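Agarase (Pseudoalteromonas fuliginea, PDB 6XJ9) probably hydrolyses agarose chains, as a GH50-family glycoside hydrolase from a marine bacterium. Local coordinates at residues S264-A270 with D294-Y300. Residues are numbered along the deposited sequence; the frame is centred on the assembly and turned at random.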
loop_
_atom_site.group_PDB
_atom_site.type_symbol
_atom_site.label_atom_id
_atom_site.label_comp_id
_atom_site.label_asym_id
_atom_site.label_seq_id
_atom_site.Cartn_x
_atom_site.Cartn_y
_atom_site.Cartn_z
ATOM N N SER A 264 21.438 16.817 10.364
ATOM C CA SER A 264 22.854 17.132 10.494
ATOM C C SER A 264 23.676 16.077 9.758
ATOM O O SER A 264 23.138 15.045 9.360
ATOM C CB SER A 264 23.267 17.271 11.942
ATOM O OG SER A 264 23.202 16.017 12.619
ATOM N N ARG A 265 24.979 16.342 9.583
ATOM C CA ARG A 265 25.818 15.471 8.769
ATOM C C ARG A 265 25.826 14.040 9.317
ATOM O O ARG A 265 25.897 13.098 8.542
ATOM C CB ARG A 265 27.219 16.056 8.543
ATOM C CG ARG A 265 27.975 16.477 9.796
ATOM C CD ARG A 265 29.333 17.114 9.504
ATOM N NE ARG A 265 30.160 16.973 10.698
ATOM C CZ ARG A 265 31.465 17.201 10.785
ATOM N NH1 ARG A 265 32.149 17.611 9.729
ATOM N NH2 ARG A 265 32.085 16.998 11.936
ATOM N N PHE A 266 25.736 13.894 10.646
ATOM C CA PHE A 266 25.673 12.601 11.312
ATOM C C PHE A 266 24.227 12.116 11.476
ATOM O O PHE A 266 23.978 11.176 12.224
ATOM C CB PHE A 266 26.417 12.636 12.655
ATOM C CG PHE A 266 27.922 12.662 12.559
ATOM C CD1 PHE A 266 28.647 11.502 12.326
ATOM C CD2 PHE A 266 28.628 13.842 12.733
ATOM C CE1 PHE A 266 30.035 11.517 12.254
ATOM C CE2 PHE A 266 30.014 13.860 12.646
ATOM C CZ PHE A 266 30.716 12.701 12.408
ATOM N N GLY A 267 23.272 12.734 10.766
ATOM C CA GLY A 267 21.885 12.275 10.770
ATOM C C GLY A 267 21.084 12.721 12.000
ATOM O O GLY A 267 20.002 12.201 12.279
ATOM N N GLY A 268 21.596 13.713 12.733
ATOM C CA GLY A 268 20.855 14.223 13.874
ATOM C C GLY A 268 19.872 15.339 13.512
ATOM O O GLY A 268 19.705 15.705 12.341
ATOM N N TRP A 269 19.248 15.877 14.562
ATOM C CA TRP A 269 18.159 16.839 14.489
ATOM C C TRP A 269 18.739 18.242 14.332
ATOM O O TRP A 269 19.062 18.892 15.324
ATOM C CB TRP A 269 17.295 16.729 15.757
ATOM C CG TRP A 269 16.025 17.521 15.712
ATOM C CD1 TRP A 269 15.358 17.947 14.598
ATOM C CD2 TRP A 269 15.231 17.933 16.837
ATOM N NE1 TRP A 269 14.217 18.617 14.957
ATOM C CE2 TRP A 269 14.112 18.620 16.323
ATOM C CE3 TRP A 269 15.357 17.790 18.223
ATOM C CZ2 TRP A 269 13.136 19.175 17.148
ATOM C CZ3 TRP A 269 14.392 18.337 19.039
ATOM C CH2 TRP A 269 13.298 19.020 18.506
ATOM N N ALA A 270 18.858 18.691 13.075
ATOM C CA ALA A 270 19.511 19.953 12.758
ATOM C C ALA A 270 18.779 21.148 13.373
ATOM O O ALA A 270 19.426 22.129 13.720
ATOM C CB ALA A 270 19.688 20.107 11.270
ATOM N N ASP A 294 24.751 13.188 18.654
ATOM C CA ASP A 294 25.729 12.931 17.606
ATOM C C ASP A 294 27.043 13.636 17.959
ATOM O O ASP A 294 27.076 14.442 18.889
ATOM C CB ASP A 294 25.148 13.217 16.208
ATOM C CG ASP A 294 25.222 14.664 15.733
ATOM O OD1 ASP A 294 25.968 15.459 16.355
ATOM O OD2 ASP A 294 24.557 14.985 14.717
ATOM N N PRO A 295 28.163 13.352 17.250
ATOM C CA PRO A 295 29.448 14.001 17.523
ATOM C C PRO A 295 29.481 15.530 17.567
ATOM O O PRO A 295 30.356 16.088 18.228
ATOM C CB PRO A 295 30.321 13.497 16.371
ATOM C CG PRO A 295 29.786 12.092 16.137
ATOM C CD PRO A 295 28.285 12.287 16.229
ATOM N N ASP A 296 28.530 16.172 16.866
ATOM C CA ASP A 296 28.411 17.616 16.714
ATOM C C ASP A 296 27.451 18.205 17.751
ATOM O O ASP A 296 27.297 19.423 17.830
ATOM C CB ASP A 296 27.969 17.983 15.291
ATOM C CG ASP A 296 28.980 17.587 14.230
ATOM O OD1 ASP A 296 30.179 17.499 14.575
ATOM O OD2 ASP A 296 28.568 17.389 13.065
ATOM N N GLY A 297 26.823 17.342 18.555
ATOM C CA GLY A 297 26.006 17.782 19.682
ATOM C C GLY A 297 24.511 17.887 19.369
ATOM O O GLY A 297 23.742 18.385 20.195
ATOM N N TYR A 298 24.091 17.423 18.183
ATOM C CA TYR A 298 22.679 17.439 17.838
ATOM C C TYR A 298 22.021 16.170 18.368
ATOM O O TYR A 298 22.666 15.128 18.415
ATOM C CB TYR A 298 22.488 17.434 16.319
ATOM C CG TYR A 298 23.024 18.659 15.635
ATOM C CD1 TYR A 298 22.301 19.841 15.639
ATOM C CD2 TYR A 298 24.266 18.649 15.020
ATOM C CE1 TYR A 298 22.790 20.987 15.035
ATOM C CE2 TYR A 298 24.766 19.784 14.400
ATOM C CZ TYR A 298 24.021 20.952 14.406
ATOM O OH TYR A 298 24.497 22.084 13.820
ATOM N N LEU A 299 20.726 16.255 18.699
ATOM C CA LEU A 299 19.983 15.079 19.138
ATOM C C LEU A 299 19.931 14.043 18.018
ATOM O O LEU A 299 19.947 14.395 16.840
ATOM C CB LEU A 299 18.574 15.459 19.609
ATOM C CG LEU A 299 18.461 16.286 20.891
ATOM C CD1 LEU A 299 17.068 16.137 21.474
ATOM C CD2 LEU A 299 19.506 15.893 21.930
ATOM N N TYR A 300 19.858 12.764 18.404
ATOM C CA TYR A 300 20.000 11.662 17.462
ATOM C C TYR A 300 19.220 10.464 17.983
ATOM O O TYR A 300 19.299 10.139 19.163
ATOM C CB TYR A 300 21.482 11.318 17.282
ATOM C CG TYR A 300 21.820 10.192 16.332
ATOM C CD1 TYR A 300 21.968 10.408 14.969
ATOM C CD2 TYR A 300 22.018 8.904 16.807
ATOM C CE1 TYR A 300 22.276 9.365 14.103
ATOM C CE2 TYR A 300 22.335 7.857 15.959
ATOM C CZ TYR A 300 22.473 8.083 14.601
ATOM O OH TYR A 300 22.809 7.040 13.777
HETATM O O HOH W 1 26.042 16.138 12.825
HETATM O O HOH W 2 19.169 18.584 18.035
#
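The hydroxyl of Ser264 donates to the carboxylate of Asp294, OG to OD2 at 2.7 Å, and in turn accepts the backbone N-H of Gly268, so one hydroxyl holds the amide that follows its own turn and reaches across to 294-300. Asp294 CG lies between its backbone N and carbonyl carbon (chi1 85°), which brings the carboxylate back over its own turn. There Asp294 OD1 accepts Asp296 N at 2.7 Å and, more loosely, Tyr298 N at 3.3 Å, from opposite faces of the carboxylate; OD2 faces 264-270, where a water also donates to it. That water accepts from Phe266 N and donates to Asp296 OD2, satisfying a turn amide and tying both carboxylates together. Arg265 grips Asp296 side-on, NE to OD2 at 2.9 Å and NH2 to OD1 at 3.3 Å, each on a syn lone pair, with the guanidinium and carboxylate planes 33° apart. Pro295 CG sits over the centre of the Phe266 ring in a CH-pi contact. Trp269 N donates to Leu299 O at 2.8 Å, while a second water bridges Trp269 O and Leu299 N. Ser431 O satisfies the Tyr300 hydroxyl. The whole is a type I turn packed on the type I turn, also an Asx turn, of the beta-hairpin linking strands 289-293 and 299-305.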